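Local coordinates for amino acid ABC transporter, binding protein (Thermus thermophilus, PDB 3VV5) that probably serves as the periplasmic substrate-binding component of an ABC transporter for amino acids, and binds the lysine analogue L-thialysine, at residues T116-K130 against T205-M219. Numbering follows the deposited sequence.
With SLZ (L-thialysine), chain C.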
# COMPACT_ATOMS: atom_id res chain seq x y z
N THR A 116 -5.17 6.54 -10.55
CA THR A 116 -4.43 7.74 -10.91
C THR A 116 -3.06 7.31 -11.49
O THR A 116 -2.69 6.12 -11.45
CB THR A 116 -4.18 8.62 -9.65
OG1 THR A 116 -3.39 7.87 -8.71
CG2 THR A 116 -5.50 8.99 -9.00
N ASN A 117 -2.32 8.27 -12.03
CA ASN A 117 -0.87 8.09 -12.17
C ASN A 117 -0.28 7.60 -10.81
O ASN A 117 -0.76 8.02 -9.74
CB ASN A 117 -0.22 9.42 -12.56
CG ASN A 117 -0.56 9.83 -13.98
OD1 ASN A 117 -0.70 8.99 -14.88
ND2 ASN A 117 -0.70 11.15 -14.20
N PRO A 118 0.78 6.75 -10.84
CA PRO A 118 1.25 6.18 -9.57
C PRO A 118 1.88 7.21 -8.63
O PRO A 118 2.55 8.13 -9.09
CB PRO A 118 2.31 5.16 -10.03
CG PRO A 118 2.78 5.66 -11.37
CD PRO A 118 1.55 6.26 -12.00
N HIS A 119 1.65 7.08 -7.33
CA HIS A 119 2.28 7.97 -6.35
C HIS A 119 3.56 7.39 -5.74
O HIS A 119 4.24 8.09 -4.99
CB HIS A 119 1.30 8.44 -5.27
CG HIS A 119 0.71 7.34 -4.43
ND1 HIS A 119 -0.31 6.53 -4.88
CD2 HIS A 119 0.98 6.94 -3.17
CE1 HIS A 119 -0.64 5.68 -3.93
NE2 HIS A 119 0.11 5.92 -2.87
N TYR A 120 3.88 6.14 -6.07
CA TYR A 120 5.21 5.57 -5.79
C TYR A 120 5.45 4.26 -6.53
O TYR A 120 4.54 3.67 -7.11
CB TYR A 120 5.54 5.43 -4.29
CG TYR A 120 4.83 4.32 -3.49
CD1 TYR A 120 5.42 3.07 -3.33
CD2 TYR A 120 3.62 4.57 -2.84
CE1 TYR A 120 4.82 2.06 -2.59
CE2 TYR A 120 2.99 3.56 -2.07
CZ TYR A 120 3.61 2.31 -1.96
OH TYR A 120 3.03 1.30 -1.21
N CYS A 121 6.71 3.84 -6.53
CA CYS A 121 7.12 2.60 -7.16
C CYS A 121 7.84 1.76 -6.14
O CYS A 121 8.50 2.29 -5.23
CB CYS A 121 8.00 2.87 -8.38
SG CYS A 121 7.08 2.84 -9.95
N THR A 122 7.69 0.45 -6.29
CA THR A 122 8.13 -0.47 -5.26
C THR A 122 8.20 -1.88 -5.81
O THR A 122 8.08 -2.11 -7.01
CB THR A 122 7.17 -0.40 -4.02
OG1 THR A 122 7.72 -1.10 -2.91
CG2 THR A 122 5.78 -0.97 -4.34
N GLY A 123 8.35 -2.85 -4.93
CA GLY A 123 8.28 -4.23 -5.36
C GLY A 123 8.10 -5.13 -4.18
O GLY A 123 8.27 -4.69 -3.02
N GLY A 124 7.74 -6.38 -4.47
CA GLY A 124 7.50 -7.40 -3.45
C GLY A 124 8.77 -8.19 -3.21
O GLY A 124 9.48 -8.49 -4.15
N VAL A 125 9.05 -8.50 -1.95
CA VAL A 125 10.30 -9.16 -1.55
C VAL A 125 10.08 -10.38 -0.66
O VAL A 125 9.13 -10.45 0.13
CB VAL A 125 11.33 -8.19 -0.84
CG1 VAL A 125 11.95 -7.20 -1.82
CG2 VAL A 125 10.69 -7.46 0.36
N ILE A 126 10.98 -11.34 -0.80
CA ILE A 126 11.00 -12.50 0.07
C ILE A 126 11.71 -12.07 1.33
O ILE A 126 12.79 -11.50 1.26
CB ILE A 126 11.76 -13.67 -0.60
CG1 ILE A 126 10.86 -14.34 -1.64
CG2 ILE A 126 12.28 -14.69 0.45
CD1 ILE A 126 11.56 -15.35 -2.52
N VAL A 127 11.09 -12.29 2.48
CA VAL A 127 11.82 -12.14 3.73
C VAL A 127 11.70 -13.38 4.61
O VAL A 127 10.60 -13.93 4.80
CB VAL A 127 11.64 -10.73 4.44
CG1 VAL A 127 10.51 -9.86 3.82
CG2 VAL A 127 11.62 -10.79 5.94
N SER A 128 12.84 -13.83 5.10
CA SER A 128 12.88 -15.05 5.91
C SER A 128 13.70 -14.81 7.15
O SER A 128 14.24 -13.73 7.36
CB SER A 128 13.50 -16.22 5.10
OG SER A 128 12.85 -16.39 3.85
N ARG A 129 13.80 -15.84 7.99
CA ARG A 129 14.76 -15.79 9.09
C ARG A 129 16.13 -15.99 8.45
O ARG A 129 16.22 -16.50 7.33
CB ARG A 129 14.43 -16.85 10.16
CG ARG A 129 13.07 -16.62 10.85
CD ARG A 129 12.75 -17.66 11.94
NE ARG A 129 12.60 -19.01 11.39
CZ ARG A 129 11.54 -19.44 10.70
NH1 ARG A 129 10.51 -18.63 10.46
NH2 ARG A 129 11.51 -20.68 10.25
N LYS A 130 17.19 -15.56 9.12
CA LYS A 130 18.54 -15.80 8.59
C LYS A 130 18.77 -17.29 8.35
O LYS A 130 18.40 -18.13 9.17
CB LYS A 130 19.58 -15.17 9.51
CG LYS A 130 19.94 -13.77 9.05
CD LYS A 130 20.42 -12.90 10.17
CE LYS A 130 21.06 -11.66 9.61
NZ LYS A 130 20.15 -10.90 8.70
N THR A 205 18.22 -11.13 12.86
CA THR A 205 17.28 -12.25 12.89
C THR A 205 16.57 -12.51 11.54
O THR A 205 16.26 -13.65 11.22
CB THR A 205 16.29 -12.20 14.11
OG1 THR A 205 14.98 -11.86 13.70
CG2 THR A 205 16.76 -11.22 15.18
N LEU A 206 16.36 -11.45 10.75
CA LEU A 206 15.74 -11.59 9.43
C LEU A 206 16.68 -11.16 8.29
O LEU A 206 17.64 -10.42 8.50
CB LEU A 206 14.42 -10.79 9.35
CG LEU A 206 13.29 -11.13 10.33
CD1 LEU A 206 12.04 -10.31 10.02
CD2 LEU A 206 12.97 -12.62 10.33
N GLN A 207 16.39 -11.64 7.09
CA GLN A 207 17.17 -11.29 5.92
C GLN A 207 16.18 -11.02 4.81
O GLN A 207 15.20 -11.74 4.67
CB GLN A 207 18.14 -12.43 5.54
CG GLN A 207 17.66 -13.31 4.39
CD GLN A 207 18.22 -14.73 4.41
OE1 GLN A 207 19.39 -14.97 4.76
NE2 GLN A 207 17.38 -15.69 4.00
N VAL A 208 16.43 -9.99 4.01
CA VAL A 208 15.58 -9.71 2.85
C VAL A 208 16.18 -10.44 1.66
O VAL A 208 17.38 -10.30 1.37
CB VAL A 208 15.45 -8.18 2.61
CG1 VAL A 208 14.54 -7.87 1.42
CG2 VAL A 208 14.94 -7.48 3.88
N GLY A 209 15.36 -11.23 0.98
CA GLY A 209 15.80 -12.04 -0.15
C GLY A 209 15.51 -11.35 -1.46
O GLY A 209 15.58 -10.13 -1.56
N GLU A 210 15.15 -12.14 -2.47
CA GLU A 210 15.01 -11.62 -3.82
C GLU A 210 13.79 -10.70 -3.96
O GLU A 210 12.77 -10.87 -3.28
CB GLU A 210 15.01 -12.76 -4.86
CG GLU A 210 13.64 -13.17 -5.39
CD GLU A 210 13.68 -14.13 -6.60
OE1 GLU A 210 13.54 -15.34 -6.39
OE2 GLU A 210 13.82 -13.68 -7.76
N LEU A 211 13.92 -9.71 -4.82
CA LEU A 211 12.79 -8.92 -5.24
C LEU A 211 12.03 -9.73 -6.29
O LEU A 211 12.50 -9.92 -7.43
CB LEU A 211 13.27 -7.57 -5.77
CG LEU A 211 12.34 -6.46 -6.25
CD1 LEU A 211 11.61 -5.80 -5.13
CD2 LEU A 211 13.21 -5.43 -6.95
N VAL A 212 10.85 -10.20 -5.90
CA VAL A 212 10.03 -11.15 -6.67
C VAL A 212 9.27 -10.49 -7.84
O VAL A 212 9.03 -11.14 -8.88
CB VAL A 212 9.09 -11.93 -5.73
CG1 VAL A 212 7.95 -12.62 -6.50
CG2 VAL A 212 9.89 -12.97 -4.94
N PHE A 213 8.87 -9.23 -7.65
CA PHE A 213 8.22 -8.44 -8.70
C PHE A 213 8.27 -6.96 -8.34
O PHE A 213 8.41 -6.58 -7.16
CB PHE A 213 6.76 -8.86 -8.95
CG PHE A 213 5.84 -8.61 -7.78
CD1 PHE A 213 5.71 -9.57 -6.78
CD2 PHE A 213 5.13 -7.41 -7.68
CE1 PHE A 213 4.87 -9.35 -5.70
CE2 PHE A 213 4.29 -7.18 -6.58
CZ PHE A 213 4.16 -8.15 -5.60
N GLN A 214 8.12 -6.13 -9.37
CA GLN A 214 8.04 -4.70 -9.20
C GLN A 214 6.61 -4.26 -9.51
O GLN A 214 5.90 -4.94 -10.26
CB GLN A 214 9.04 -4.00 -10.12
CG GLN A 214 10.50 -4.34 -9.81
CD GLN A 214 11.47 -3.44 -10.54
OE1 GLN A 214 11.63 -3.54 -11.77
NE2 GLN A 214 12.13 -2.56 -9.80
N GLU A 215 6.18 -3.16 -8.90
CA GLU A 215 4.86 -2.60 -9.15
C GLU A 215 4.82 -1.09 -9.01
O GLU A 215 5.61 -0.50 -8.29
CB GLU A 215 3.78 -3.26 -8.27
CG GLU A 215 3.94 -3.06 -6.77
CD GLU A 215 2.90 -3.87 -5.97
OE1 GLU A 215 2.09 -4.57 -6.59
OE2 GLU A 215 2.90 -3.79 -4.72
N ARG A 216 3.89 -0.50 -9.75
CA ARG A 216 3.51 0.90 -9.65
C ARG A 216 2.28 0.97 -8.74
O ARG A 216 1.31 0.24 -8.96
CB ARG A 216 3.19 1.46 -11.05
CG ARG A 216 4.37 1.45 -12.03
CD ARG A 216 3.98 1.96 -13.44
NE ARG A 216 2.85 1.22 -14.03
CZ ARG A 216 1.67 1.75 -14.37
NH1 ARG A 216 0.71 0.98 -14.88
NH2 ARG A 216 1.42 3.04 -14.21
N VAL A 217 2.33 1.83 -7.73
CA VAL A 217 1.29 1.93 -6.71
C VAL A 217 0.56 3.24 -6.91
O VAL A 217 1.21 4.27 -7.14
CB VAL A 217 1.87 1.86 -5.27
CG1 VAL A 217 0.78 2.16 -4.24
CG2 VAL A 217 2.48 0.48 -5.00
N ALA A 218 -0.76 3.21 -6.84
CA ALA A 218 -1.58 4.37 -7.20
C ALA A 218 -2.81 4.51 -6.32
O ALA A 218 -3.22 3.56 -5.64
CB ALA A 218 -2.03 4.30 -8.66
N MET A 219 -3.39 5.72 -6.37
CA MET A 219 -4.65 6.05 -5.74
C MET A 219 -5.74 5.55 -6.67
O MET A 219 -5.48 5.35 -7.85
CB MET A 219 -4.81 7.57 -5.59
CG MET A 219 -3.95 8.20 -4.51
SD MET A 219 -4.01 9.99 -4.65
CE MET A 219 -2.84 10.25 -6.00
N SLZ C . 1.10 -3.51 -2.49
CA SLZ C . 0.02 -4.30 -1.87
CB SLZ C . -0.83 -3.43 -0.91
SG SLZ C . -0.66 -3.64 0.90
CD SLZ C . -1.84 -2.33 1.36
CE SLZ C . -2.20 -2.18 2.85
NZ SLZ C . -2.58 -0.78 3.10
C SLZ C . -0.90 -4.68 -3.03
O SLZ C . -1.60 -5.70 -2.91
OXT SLZ C . -0.89 -3.93 -4.04
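Thr-122 and Glu-215 pair across two antiparallel strands through both backbone bonds, Thr-122 N to Glu-215 O at 3.0 Å and Glu-215 N to Thr-122 O at 2.9 Å. Their side chains lie side by side on the ligand face. Glu-215 OE2 takes a hydrogen bond from the amino N of L-thialysine at 2.9 Å, while Thr-122 OG1 turns to Asp-189. Toward Met-219, Val-217 O is gripped by His-119 N at 2.9 Å and, weakly, by Tyr-120 N; two residues thus face the single Val-217, a classic beta bulge. Beyond it, with chi1 at 61°, Thr-116 OG1 lies between its own backbone N and carbonyl carbon, where it accepts from Met-219 N and still reaches Asn-117 O. These two long strands run from one lobe to the other, consistent with the two-strand hinge of periplasmic solute-binding proteins, and the ligand sits against them. Two further beta bulges shift the register by one residue each, between Gly-124 and Val-125 and between Val-125 and Val-127. At the far end Lys-130 bends at its last torsion, bringing NZ to Leu-206 O from above the carbonyl plane; Glu-203 O is its second acceptor. In the packing, Val-217 CB sits over the face of the Tyr-120 ring, 3.8 Å from its centroid, a CH-pi contact. Gly-124 CA lies similarly over the Phe-213 ring, more loosely at 4.2 Å. At the later bulges, Val-125 CG1 meets Leu-211 CD1, and Ile-126 CG1 touches Val-212 CG2 at 3.7 Å.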